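Hyaluronidase (Streptomyces koganeiensis, PDB 4UFQ) probably cleaves the polysaccharide hyaluronan, as a hyalurononglucosaminidase, and is built as an elongated trimer rich in beta strands. Local coordinates at residues 200-205 against 212-217; 145-150 against 158-163; 178-183 against 194-199; 122-127 against 135-140. All coordinates share one frame; numbering follows the deposited sequence.

How the contacts relate
All four contacts join beta strands or the loops beside them, and each also touches other subunits of the trimer. Contacts 2 and 4 are buried and adjoin, with centres about 12 Å apart, because strand 132-137 of contact 4 neighbours strand 147-148 of contact 2 in one mixed sheet. Contacts 1 and 3, centres about 9 Å apart, are only partly buried and share the antiparallel sheet toward the C-terminus, where strand 193-198 pairs with 201-206. Apolar side chains line the inner faces in contacts 1 and 4. Arginine grips a carbonyl and an aspartate in contact 2, a sulfate binds beside contact 4, and waters bridge the backbones of contact 3.

Contact 1 (200-205 against 212-217); sequences GALLWR and TTIAPA
The carbonyl oxygen of L202 receives N-H groups from two successive residues of the facing strand: I214 N lies 2.7 Å from L202 O with its N-H bent to 137°, and A215 N adds a weak bond. Two residues answering one make a classic beta bulge, set in the second strand of the antiparallel hairpin 201-206/211-215. L202 N completes the bulge by donating to A215 O at 2.9 Å; toward the hairpin turn regular pairing resumes, W204 and T212 exchanging two bonds, T212 N reaching W204 O at 2.9 Å.

The bulge brings I214 round so that its side chain turns toward the opposite strand. I214 CB sits 3.5 Å from L202 O; chi1 of -64° puts CG1 beside the backbone N, and the anti chi2 (164°) carries CD1 to within 3.8 Å of W204 CB. A branched apolar residue suits this place, because I214 also packs on I214 of both other subunits. W204 leads its indole away from the hairpin, and NE1 bonds to G200 O of the third subunit.

On the other face L203 and T213 lie side by side and point the same way, with L203 CG 3.8 Å from T213 OG1. The threonine methyl CG2 rests against A201, whose CB also comes 3.3 Å from A215 O, so a methyl suits this tight spot. At the open end G200 adopts a positive phi, and a beta carbon there would collide with A217 CB. G200 O accepts from W204 NE1 of the second subunit and receives a CA-H...O contact from A217 CA at 3.3 Å.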
loop_
_atom_site.group_PDB
_atom_site.type_symbol
_atom_site.label_atom_id
_atom_site.label_comp_id
_atom_site.label_asym_id
_atom_site.label_seq_id
_atom_site.Cartn_x
_atom_site.Cartn_y
_atom_site.Cartn_z
ATOM N N GLY B 200 11.184 -33.975 -9.516
ATOM C CA GLY B 200 11.550 -33.327 -10.774
ATOM C C GLY B 200 10.557 -33.531 -11.912
ATOM O O GLY B 200 10.683 -32.918 -12.966
ATOM N N ALA B 201 9.574 -34.404 -11.702
ATOM C CA ALA B 201 8.518 -34.703 -12.684
ATOM C C ALA B 201 7.310 -33.811 -12.434
ATOM O O ALA B 201 7.144 -33.282 -11.321
ATOM C CB ALA B 201 8.124 -36.156 -12.573
ATOM N N LEU B 202 6.460 -33.652 -13.446
ATOM C CA LEU B 202 5.230 -32.879 -13.340
ATOM C C LEU B 202 4.046 -33.840 -13.241
ATOM O O LEU B 202 3.920 -34.767 -14.070
ATOM C CB LEU B 202 5.094 -31.963 -14.570
ATOM C CG LEU B 202 3.881 -31.032 -14.550
ATOM C CD1 LEU B 202 4.002 -29.976 -13.454
ATOM C CD2 LEU B 202 3.733 -30.382 -15.944
ATOM N N LEU B 203 3.200 -33.647 -12.222
ATOM C CA LEU B 203 2.079 -34.537 -11.922
ATOM C C LEU B 203 0.781 -33.768 -11.809
ATOM O O LEU B 203 0.795 -32.590 -11.435
ATOM C CB LEU B 203 2.315 -35.291 -10.604
ATOM C CG LEU B 203 3.278 -36.487 -10.609
ATOM C CD1 LEU B 203 4.700 -36.075 -10.833
ATOM C CD2 LEU B 203 3.173 -37.303 -9.317
ATOM N N TRP B 204 -0.344 -34.426 -12.082
ATOM C CA TRP B 204 -1.683 -33.888 -11.831
ATOM C C TRP B 204 -2.488 -34.888 -11.041
ATOM O O TRP B 204 -2.575 -36.075 -11.400
ATOM C CB TRP B 204 -2.432 -33.669 -13.142
ATOM C CG TRP B 204 -3.896 -33.218 -13.093
ATOM C CD1 TRP B 204 -4.999 -33.972 -13.385
ATOM C CD2 TRP B 204 -4.377 -31.886 -12.855
ATOM N NE1 TRP B 204 -6.123 -33.202 -13.328
ATOM C CE2 TRP B 204 -5.773 -31.915 -13.002
ATOM C CE3 TRP B 204 -3.763 -30.686 -12.507
ATOM C CZ2 TRP B 204 -6.561 -30.777 -12.856
ATOM C CZ3 TRP B 204 -4.544 -29.565 -12.355
ATOM C CH2 TRP B 204 -5.925 -29.624 -12.499
ATOM N N ARG B 205 -3.088 -34.409 -9.957
ATOM C CA ARG B 205 -4.137 -35.115 -9.245
ATOM C C ARG B 205 -5.477 -34.523 -9.659
ATOM O O ARG B 205 -5.709 -33.332 -9.448
ATOM C CB ARG B 205 -3.941 -35.011 -7.734
ATOM C CG ARG B 205 -5.178 -35.447 -6.933
ATOM C CD ARG B 205 -4.970 -35.382 -5.432
ATOM N NE ARG B 205 -4.351 -36.609 -4.969
ATOM C CZ ARG B 205 -5.005 -37.704 -4.601
ATOM N NH1 ARG B 205 -6.325 -37.756 -4.618
ATOM N NH2 ARG B 205 -4.321 -38.778 -4.223
ATOM N N THR B 212 -1.573 -38.685 -12.272
ATOM C CA THR B 212 -0.876 -38.916 -13.539
ATOM C C THR B 212 0.457 -38.196 -13.557
ATOM O O THR B 212 0.523 -37.017 -13.227
ATOM C CB THR B 212 -1.711 -38.367 -14.689
ATOM O OG1 THR B 212 -2.981 -39.019 -14.705
ATOM C CG2 THR B 212 -1.040 -38.600 -16.041
ATOM N N THR B 213 1.539 -38.899 -13.915
ATOM C CA THR B 213 2.823 -38.248 -14.186
ATOM C C THR B 213 2.797 -37.783 -15.644
ATOM O O THR B 213 2.832 -38.609 -16.581
ATOM C CB THR B 213 4.000 -39.195 -13.913
ATOM O OG1 THR B 213 3.976 -39.634 -12.548
ATOM C CG2 THR B 213 5.320 -38.480 -14.146
ATOM N N ILE B 214 2.690 -36.473 -15.821
ATOM C CA ILE B 214 2.585 -35.869 -17.138
ATOM C C ILE B 214 3.915 -35.816 -17.871
ATOM O O ILE B 214 3.958 -36.070 -19.080
ATOM C CB ILE B 214 2.024 -34.436 -16.997
ATOM C CG1 ILE B 214 0.601 -34.510 -16.445
ATOM C CG2 ILE B 214 2.085 -33.692 -18.322
ATOM C CD1 ILE B 214 0.125 -33.159 -15.910
ATOM N N ALA B 215 5.002 -35.510 -17.157
ATOM C CA ALA B 215 6.303 -35.409 -17.814
ATOM C C ALA B 215 7.388 -35.747 -16.832
ATOM O O ALA B 215 7.302 -35.387 -15.668
ATOM C CB ALA B 215 6.532 -34.029 -18.377
ATOM N N PRO B 216 8.453 -36.403 -17.301
ATOM C CA PRO B 216 9.502 -36.852 -16.371
ATOM C C PRO B 216 10.514 -35.783 -15.974
ATOM O O PRO B 216 10.656 -34.741 -16.616
ATOM C CB PRO B 216 10.210 -37.957 -17.160
ATOM C CG PRO B 216 10.009 -37.586 -18.591
ATOM C CD PRO B 216 8.650 -36.932 -18.656
ATOM N N ALA B 217 11.231 -36.051 -14.893
ATOM C CA ALA B 217 12.395 -35.262 -14.546
ATOM C C ALA B 217 13.422 -35.331 -15.664
ATOM O O ALA B 217 14.130 -34.350 -15.902
ATOM C CB ALA B 217 13.007 -35.778 -13.262
ATOM O OXT ALA B 217 13.564 -36.364 -16.343
#

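Contact 2 (145-150 against 158-163); sequences VGIDRA and HIVQRG
G146 and D148 both take side-chain polar bonds from the guanidinium of R162. R162 grips G146 O side-on with two nitrogens: NE and NH2 each lie 2.8 Å from G146 O, which sits in the guanidinium plane. The same NH2 makes a salt bridge to D148 OD1 at 3.0 Å, approaching from above the carboxylate plane, with the two flat groups turned 42° apart. A bend at chi2 (-73°) turns CD of R162, and V160 CG1 sits 3.3 Å above one guanidinium face, offset toward its rim.

The backbone bonds are two. V145 N donates to H158 O at 2.8 Å and V160 N to V145 O at 3.0 Å, a parallel bridge that ties strand 143-145 to strand 157-160. Beyond it G146, with positive phi, opens a G1 bulge with I147 opposite D133; a beta carbon on G146 would crowd V160 O.

Apolar contact is centred on I147, whose CG2 stands over the middle of the H158 ring, 3.7 Å from its centroid, as a CH-pi contact. The imidazole nitrogens are taken by R154 N and by E172 of the second subunit, which fixes the ring's rotation.

Two N-H groups on G146 O should limit the rotation of the guanidinium; with the bond to D148 they tie the chain beyond strand 157-160 to the bulge at 146-147, and D148 would partly balance the arginine's charge.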
loop_
_atom_site.group_PDB
_atom_site.type_symbol
_atom_site.label_atom_id
_atom_site.label_comp_id
_atom_site.label_asym_id
_atom_site.label_seq_id
_atom_site.Cartn_x
_atom_site.Cartn_y
_atom_site.Cartn_z
ATOM N N VAL B 145 -7.129 -12.405 -4.467
ATOM C CA VAL B 145 -7.267 -11.541 -5.639
ATOM C C VAL B 145 -8.645 -11.816 -6.253
ATOM O O VAL B 145 -8.830 -12.838 -6.920
ATOM C CB VAL B 145 -6.141 -11.743 -6.684
ATOM C CG1 VAL B 145 -6.327 -10.788 -7.858
ATOM C CG2 VAL B 145 -4.743 -11.572 -6.078
ATOM N N GLY B 146 -9.616 -10.945 -6.024
ATOM C CA GLY B 146 -10.965 -11.175 -6.513
ATOM C C GLY B 146 -11.765 -12.197 -5.727
ATOM O O GLY B 146 -12.796 -12.677 -6.208
ATOM N N ILE B 147 -11.322 -12.540 -4.521
ATOM C CA ILE B 147 -12.092 -13.445 -3.681
ATOM C C ILE B 147 -13.282 -12.695 -3.091
ATOM O O ILE B 147 -13.336 -11.454 -3.109
ATOM C CB ILE B 147 -11.218 -14.082 -2.547
ATOM C CG1 ILE B 147 -10.666 -12.994 -1.608
ATOM C CG2 ILE B 147 -10.098 -14.920 -3.154
ATOM C CD1 ILE B 147 -9.969 -13.559 -0.380
ATOM N N ASP B 148 -14.247 -13.436 -2.571
ATOM C CA ASP B 148 -15.383 -12.827 -1.909
ATOM C C ASP B 148 -14.872 -12.011 -0.724
ATOM O O ASP B 148 -13.940 -12.436 -0.027
ATOM C CB ASP B 148 -16.364 -13.900 -1.431
ATOM C CG ASP B 148 -17.044 -14.644 -2.574
ATOM O OD1 ASP B 148 -17.071 -14.137 -3.712
ATOM O OD2 ASP B 148 -17.582 -15.737 -2.312
ATOM N N ARG B 149 -15.465 -10.844 -0.498
ATOM C CA ARG B 149 -14.959 -9.943 0.533
ATOM C C ARG B 149 -14.954 -10.637 1.890
ATOM O O ARG B 149 -15.946 -11.251 2.300
ATOM C CB ARG B 149 -15.778 -8.650 0.607
ATOM C CG ARG B 149 -15.161 -7.615 1.547
ATOM C CD ARG B 149 -15.807 -6.259 1.390
ATOM N NE ARG B 149 -15.645 -5.728 0.037
ATOM C CZ ARG B 149 -16.005 -4.506 -0.327
ATOM N NH1 ARG B 149 -16.532 -3.690 0.572
ATOM N NH2 ARG B 149 -15.835 -4.096 -1.579
ATOM N N ALA B 150 -13.812 -10.539 2.558
ATOM C CA ALA B 150 -13.585 -11.047 3.917
ATOM C C ALA B 150 -13.442 -12.566 3.994
ATOM O O ALA B 150 -13.275 -13.126 5.079
ATOM C CB ALA B 150 -14.658 -10.542 4.909
ATOM N N HIS B 158 -4.635 -16.848 -3.883
ATOM C CA HIS B 158 -5.918 -17.351 -4.376
ATOM C C HIS B 158 -6.478 -16.297 -5.329
ATOM O O HIS B 158 -6.775 -15.177 -4.900
ATOM C CB HIS B 158 -6.857 -17.560 -3.176
ATOM C CG HIS B 158 -8.237 -18.071 -3.484
ATOM N ND1 HIS B 158 -9.061 -18.569 -2.493
ATOM C CD2 HIS B 158 -8.955 -18.134 -4.633
ATOM C CE1 HIS B 158 -10.219 -18.928 -3.021
ATOM N NE2 HIS B 158 -10.180 -18.687 -4.318
ATOM N N ILE B 159 -6.587 -16.641 -6.620
ATOM C CA ILE B 159 -7.089 -15.748 -7.670
ATOM C C ILE B 159 -8.385 -16.249 -8.220
ATOM O O ILE B 159 -8.496 -17.445 -8.522
ATOM C CB ILE B 159 -6.078 -15.640 -8.860
ATOM C CG1 ILE B 159 -4.670 -15.302 -8.356
ATOM C CG2 ILE B 159 -6.575 -14.620 -9.884
ATOM C CD1 ILE B 159 -3.574 -15.417 -9.417
ATOM N N VAL B 160 -9.358 -15.359 -8.385
ATOM C CA VAL B 160 -10.635 -15.675 -9.016
ATOM C C VAL B 160 -10.807 -14.846 -10.287
ATOM O O VAL B 160 -10.740 -13.619 -10.242
ATOM C CB VAL B 160 -11.815 -15.404 -8.072
ATOM C CG1 VAL B 160 -13.142 -15.809 -8.709
ATOM C CG2 VAL B 160 -11.607 -16.139 -6.750
ATOM N N GLN B 161 -11.052 -15.523 -11.416
ATOM C CA GLN B 161 -11.382 -14.881 -12.683
ATOM C C GLN B 161 -12.742 -14.211 -12.549
ATOM O O GLN B 161 -13.741 -14.889 -12.314
ATOM C CB GLN B 161 -11.381 -15.941 -13.790
ATOM C CG GLN B 161 -11.514 -15.453 -15.234
ATOM C CD GLN B 161 -11.302 -16.592 -16.241
ATOM O OE1 GLN B 161 -10.715 -17.617 -15.907
ATOM N NE2 GLN B 161 -11.775 -16.406 -17.458
ATOM N N ARG B 162 -12.779 -12.880 -12.687
ATOM C CA ARG B 162 -14.005 -12.102 -12.537
ATOM C C ARG B 162 -14.386 -11.354 -13.810
ATOM O O ARG B 162 -13.548 -11.135 -14.688
ATOM C CB ARG B 162 -13.858 -11.082 -11.399
ATOM C CG ARG B 162 -13.632 -11.708 -10.035
ATOM C CD ARG B 162 -14.917 -12.343 -9.531
ATOM N NE ARG B 162 -14.736 -12.822 -8.167
ATOM C CZ ARG B 162 -15.672 -13.422 -7.437
ATOM N NH1 ARG B 162 -16.884 -13.651 -7.926
ATOM N NH2 ARG B 162 -15.376 -13.810 -6.205
ATOM N N GLY B 163 -15.654 -10.959 -13.902
ATOM C CA GLY B 163 -16.098 -10.048 -14.949
ATOM C C GLY B 163 -15.893 -10.643 -16.329
ATOM O O GLY B 163 -16.174 -11.820 -16.561
#

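Contact 3 (178-183 against 194-199); sequences GNAATV and ALYASG
N179 brings its side chain toward A197 and G199 at the end of strand 193-198, beginning with CB, which is 4.1 Å from A197 O. With chi1 at -70° CG stands beside the backbone N, and it comes 3.8 Å from G199 N. At the tip OD1 lies 3.8 Å from A197 CB and also near G199 N, but at an angle too poor for a bond; its hydrogen bond goes to G200 N, one residue further on. Asparagine suits the place because its short amide can accept an N-H from the turn that follows the strand.

The backbones are joined directly by one bond, A180 N to A197 O at 2.9 Å and nearly straight (172°). Two waters extend this link. One donates to G178 O and accepts from A197 N at 3.0 Å; the other donates to both A180 O and A197 O. A197 O is therefore shared by an amide and a water. A197 CB lies 3.5 Å from G178 O.

Further along, A180 CB rests near Y196 CB, and V183 CG1 lies 3.8 Å from Y196 OH, the two side chains crossing obliquely at the outer end of the phenol.

Here the loop 178-183 is tied by one amide bond and two water bridges to strand 193-198, a strand at the edge of this chain's three-stranded antiparallel sheet, which runs on into the third subunit.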
loop_
_atom_site.group_PDB
_atom_site.type_symbol
_atom_site.label_atom_id
_atom_site.label_comp_id
_atom_site.label_asym_id
_atom_site.label_seq_id
_atom_site.Cartn_x
_atom_site.Cartn_y
_atom_site.Cartn_z
ATOM N N GLY B 178 8.591 -25.817 -7.920
ATOM C CA GLY B 178 9.528 -26.585 -7.122
ATOM C C GLY B 178 8.883 -27.882 -6.679
ATOM O O GLY B 178 7.657 -28.005 -6.734
ATOM N N ASN B 179 9.679 -28.850 -6.241
ATOM C CA ASN B 179 9.081 -30.092 -5.745
ATOM C C ASN B 179 8.202 -29.799 -4.528
ATOM O O ASN B 179 8.597 -29.054 -3.621
ATOM C CB ASN B 179 10.137 -31.103 -5.329
ATOM C CG ASN B 179 10.928 -31.706 -6.506
ATOM O OD1 ASN B 179 10.376 -31.985 -7.576
ATOM N ND2 ASN B 179 12.224 -31.876 -6.300
ATOM N N ALA B 180 7.014 -30.404 -4.479
ATOM C CA ALA B 180 6.140 -30.255 -3.330
ATOM C C ALA B 180 6.729 -30.995 -2.129
ATOM O O ALA B 180 7.158 -32.147 -2.230
ATOM C CB ALA B 180 4.775 -30.792 -3.639
ATOM N N ALA B 181 6.765 -30.334 -0.979
ATOM C CA ALA B 181 7.276 -30.962 0.234
ATOM C C ALA B 181 6.317 -32.044 0.714
ATOM O O ALA B 181 6.741 -33.055 1.275
ATOM C CB ALA B 181 7.510 -29.934 1.322
ATOM N N THR B 182 5.032 -31.828 0.469
ATOM C CA THR B 182 4.044 -32.859 0.772
ATOM C C THR B 182 3.163 -33.086 -0.443
ATOM O O THR B 182 2.660 -32.163 -1.060
ATOM C CB THR B 182 3.209 -32.515 2.018
ATOM O OG1 THR B 182 2.767 -31.154 1.953
ATOM C CG2 THR B 182 4.048 -32.724 3.276
ATOM N N VAL B 183 3.025 -34.354 -0.798
ATOM C CA VAL B 183 2.237 -34.737 -1.963
ATOM C C VAL B 183 0.755 -34.436 -1.693
ATOM O O VAL B 183 0.224 -34.852 -0.685
ATOM C CB VAL B 183 2.456 -36.250 -2.248
ATOM C CG1 VAL B 183 1.525 -36.740 -3.304
ATOM C CG2 VAL B 183 3.921 -36.508 -2.646
ATOM N N ALA B 194 -4.971 -30.620 -8.848
ATOM C CA ALA B 194 -3.742 -30.099 -8.272
ATOM C C ALA B 194 -2.562 -30.477 -9.140
ATOM O O ALA B 194 -2.306 -31.660 -9.388
ATOM C CB ALA B 194 -3.565 -30.657 -6.855
ATOM N N LEU B 195 -1.808 -29.464 -9.564
ATOM C CA LEU B 195 -0.635 -29.620 -10.402
ATOM C C LEU B 195 0.560 -29.458 -9.491
ATOM O O LEU B 195 0.618 -28.499 -8.703
ATOM C CB LEU B 195 -0.623 -28.531 -11.480
ATOM C CG LEU B 195 0.475 -28.592 -12.544
ATOM C CD1 LEU B 195 0.305 -29.802 -13.472
ATOM C CD2 LEU B 195 0.507 -27.302 -13.366
ATOM N N TYR B 196 1.495 -30.401 -9.504
ATOM C CA TYR B 196 2.649 -30.308 -8.625
ATOM C C TYR B 196 3.832 -31.012 -9.209
ATOM O O TYR B 196 3.685 -31.851 -10.108
ATOM C CB TYR B 196 2.324 -30.870 -7.223
ATOM C CG TYR B 196 1.925 -32.331 -7.171
ATOM C CD1 TYR B 196 0.635 -32.731 -7.519
ATOM C CD2 TYR B 196 2.820 -33.292 -6.779
ATOM C CE1 TYR B 196 0.250 -34.073 -7.450
ATOM C CE2 TYR B 196 2.447 -34.633 -6.703
ATOM C CZ TYR B 196 1.165 -35.008 -7.055
ATOM O OH TYR B 196 0.787 -36.325 -6.990
ATOM N N ALA B 197 5.014 -30.652 -8.719
ATOM C CA ALA B 197 6.237 -31.352 -9.058
ATOM C C ALA B 197 6.621 -32.330 -7.955
ATOM O O ALA B 197 6.411 -32.083 -6.765
ATOM C CB ALA B 197 7.394 -30.358 -9.356
ATOM N N SER B 198 7.151 -33.474 -8.388
ATOM C CA SER B 198 7.539 -34.534 -7.481
ATOM C C SER B 198 8.748 -35.232 -8.096
ATOM O O SER B 198 8.667 -35.774 -9.208
ATOM C CB SER B 198 6.373 -35.482 -7.300
ATOM O OG SER B 198 6.661 -36.397 -6.245
ATOM N N GLY B 199 9.874 -35.198 -7.395
ATOM C CA GLY B 199 11.101 -35.798 -7.891
ATOM C C GLY B 199 11.522 -35.229 -9.232
ATOM O O GLY B 199 12.149 -35.943 -10.010
HETATM O O HOH W 1 4.956 -28.699 -6.497
HETATM O O HOH W 2 6.113 -33.770 -4.222
#

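Contact 4 (122-127 against 135-140); sequences NLIALR and FVVKGT. With SO4 (sulfate ion), chain Q.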
loop_
_atom_site.group_PDB
_atom_site.type_symbol
_atom_site.label_atom_id
_atom_site.label_comp_id
_atom_site.label_asym_id
_atom_site.label_seq_id
_atom_site.Cartn_x
_atom_site.Cartn_y
_atom_site.Cartn_z
ATOM N N ASN B 122 -5.900 -7.708 8.545
ATOM C CA ASN B 122 -5.368 -7.623 7.187
ATOM C C ASN B 122 -4.195 -6.668 7.149
ATOM O O ASN B 122 -4.248 -5.603 7.778
ATOM C CB ASN B 122 -6.417 -7.098 6.207
ATOM C CG ASN B 122 -7.619 -7.986 6.094
ATOM O OD1 ASN B 122 -7.498 -9.213 6.001
ATOM N ND2 ASN B 122 -8.800 -7.377 6.105
ATOM N N LEU B 123 -3.141 -7.027 6.432
ATOM C CA LEU B 123 -2.016 -6.125 6.261
ATOM C C LEU B 123 -2.358 -5.032 5.246
ATOM O O LEU B 123 -2.013 -3.856 5.440
ATOM C CB LEU B 123 -0.770 -6.910 5.827
ATOM C CG LEU B 123 -0.474 -8.129 6.705
ATOM C CD1 LEU B 123 0.866 -8.757 6.271
ATOM C CD2 LEU B 123 -0.455 -7.754 8.170
ATOM N N ILE B 124 -3.052 -5.408 4.178
ATOM C CA ILE B 124 -3.583 -4.451 3.210
ATOM C C ILE B 124 -4.886 -5.026 2.675
ATOM O O ILE B 124 -5.003 -6.237 2.477
ATOM C CB ILE B 124 -2.564 -4.125 2.077
ATOM C CG1 ILE B 124 -3.098 -3.010 1.182
ATOM C CG2 ILE B 124 -2.211 -5.397 1.294
ATOM C CD1 ILE B 124 -2.044 -2.422 0.248
ATOM N N ALA B 125 -5.880 -4.164 2.472
ATOM C CA ALA B 125 -7.150 -4.572 1.889
ATOM C C ALA B 125 -7.621 -3.485 0.950
ATOM O O ALA B 125 -7.893 -2.355 1.396
ATOM C CB ALA B 125 -8.183 -4.795 2.965
ATOM N N LEU B 126 -7.703 -3.819 -0.331
ATOM C CA LEU B 126 -8.179 -2.917 -1.370
ATOM C C LEU B 126 -9.564 -3.371 -1.793
ATOM O O LEU B 126 -9.701 -4.444 -2.401
ATOM C CB LEU B 126 -7.198 -2.855 -2.563
ATOM C CG LEU B 126 -5.726 -2.648 -2.189
ATOM C CD1 LEU B 126 -4.892 -2.558 -3.448
ATOM C CD2 LEU B 126 -5.551 -1.385 -1.309
ATOM N N ARG B 127 -10.579 -2.583 -1.437
ATOM C CA ARG B 127 -11.978 -2.978 -1.541
ATOM C C ARG B 127 -12.784 -1.954 -2.315
ATOM O O ARG B 127 -13.486 -1.107 -1.739
ATOM C CB ARG B 127 -12.564 -3.206 -0.139
ATOM C CG ARG B 127 -12.025 -4.457 0.524
ATOM C CD ARG B 127 -12.430 -4.637 1.995
ATOM N NE ARG B 127 -12.051 -5.993 2.413
ATOM C CZ ARG B 127 -12.261 -6.524 3.613
ATOM N NH1 ARG B 127 -12.859 -5.823 4.561
ATOM N NH2 ARG B 127 -11.862 -7.770 3.865
ATOM N N PHE B 135 -7.782 -6.884 -3.762
ATOM C CA PHE B 135 -6.450 -7.345 -3.363
ATOM C C PHE B 135 -6.382 -7.289 -1.852
ATOM O O PHE B 135 -6.626 -6.232 -1.249
ATOM C CB PHE B 135 -5.349 -6.477 -3.984
ATOM C CG PHE B 135 -3.962 -6.878 -3.587
ATOM C CD1 PHE B 135 -3.414 -8.072 -4.032
ATOM C CD2 PHE B 135 -3.204 -6.068 -2.771
ATOM C CE1 PHE B 135 -2.135 -8.447 -3.663
ATOM C CE2 PHE B 135 -1.923 -6.425 -2.396
ATOM C CZ PHE B 135 -1.387 -7.625 -2.835
ATOM N N VAL B 136 -6.100 -8.418 -1.219
ATOM C CA VAL B 136 -6.002 -8.475 0.234
ATOM C C VAL B 136 -4.843 -9.377 0.634
ATOM O O VAL B 136 -4.606 -10.431 0.021
ATOM C CB VAL B 136 -7.323 -8.940 0.873
ATOM C CG1 VAL B 136 -7.671 -10.378 0.476
ATOM C CG2 VAL B 136 -7.298 -8.799 2.392
ATOM N N VAL B 137 -4.087 -8.927 1.627
ATOM C CA VAL B 137 -3.062 -9.727 2.269
ATOM C C VAL B 137 -3.512 -9.881 3.705
ATOM O O VAL B 137 -3.589 -8.898 4.449
ATOM C CB VAL B 137 -1.648 -9.099 2.162
ATOM C CG1 VAL B 137 -0.601 -10.034 2.771
ATOM C CG2 VAL B 137 -1.262 -8.768 0.735
ATOM N N LYS B 138 -3.880 -11.097 4.086
ATOM C CA LYS B 138 -4.319 -11.379 5.443
ATOM C C LYS B 138 -3.165 -11.327 6.434
ATOM O O LYS B 138 -1.996 -11.405 6.056
ATOM C CB LYS B 138 -4.969 -12.775 5.492
ATOM C CG LYS B 138 -6.010 -13.084 4.372
ATOM C CD LYS B 138 -7.217 -12.169 4.351
ATOM C CE LYS B 138 -8.176 -12.373 5.498
ATOM N NZ LYS B 138 -9.194 -11.264 5.516
ATOM N N GLY B 139 -3.494 -11.221 7.712
ATOM C CA GLY B 139 -2.502 -11.333 8.770
ATOM C C GLY B 139 -1.646 -12.601 8.672
ATOM O O GLY B 139 -0.479 -12.603 9.050
ATOM N N THR B 140 -2.229 -13.700 8.204
ATOM C CA THR B 140 -1.496 -14.951 7.985
ATOM C C THR B 140 -0.490 -14.879 6.840
ATOM O O THR B 140 0.378 -15.751 6.707
ATOM C CB THR B 140 -2.470 -16.070 7.593
ATOM O OG1 THR B 140 -3.205 -15.638 6.438
ATOM C CG2 THR B 140 -3.425 -16.395 8.742
HETATM S S SO4 Q . -12.096 -8.560 7.353
HETATM O O1 SO4 Q . -11.367 -7.691 8.281
HETATM O O2 SO4 Q . -12.649 -9.708 8.082
HETATM O O3 SO4 Q . -11.241 -8.997 6.245
HETATM O O4 SO4 Q . -13.228 -7.811 6.806
#
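I124 and V137 cross their side chains on one face of an antiparallel hairpin, CG2 of I124 meeting CG2 of V137 at 3.5 Å. The same I124 CG2 lies 3.8 Å from F135 CE2, and L126 runs side by side with F135, pointing the same way. The F135 ring meets F135 of both other subunits edge to face. Branched and aromatic side chains thus suit this face, which turns to the trimer interior. Backbone bonds hold the strands in step, L126 N to F135 O at 2.8 Å among them, and a classic bulge sets both L123 and I124 opposite V137.

On the other face A125 CB meets V136 CG2, which also lies 3.6 Å from N122 OD1, beside a polar cluster. N122 and K138 lie side by side and point the same way; the lysine folds at chi2 and chi3, and NZ reaches N122 OD1 at 2.7 Å in the amide plane, on a lone pair. The amide's other end, ND2, donates to sulfate O3 at 2.9 Å and to Q108 of the third subunit. R127, extended from CG to NE, meets that sulfate with its guanidinium edge, NH2 to O3 at 2.7 Å and NH1 to O4 at 3.0 Å. R127 NE is salt-bridged to D133; the ion, probably from the crystallisation liquor, would probably offset the charge remaining where R127 NH2 and K138 NZ approach.

Strand 124-127 also pairs in parallel with a strand of the third subunit: a beta hairpin built into the intertwined sheets of a trimeric fibre, consistent with the family's phage-fibre relatives.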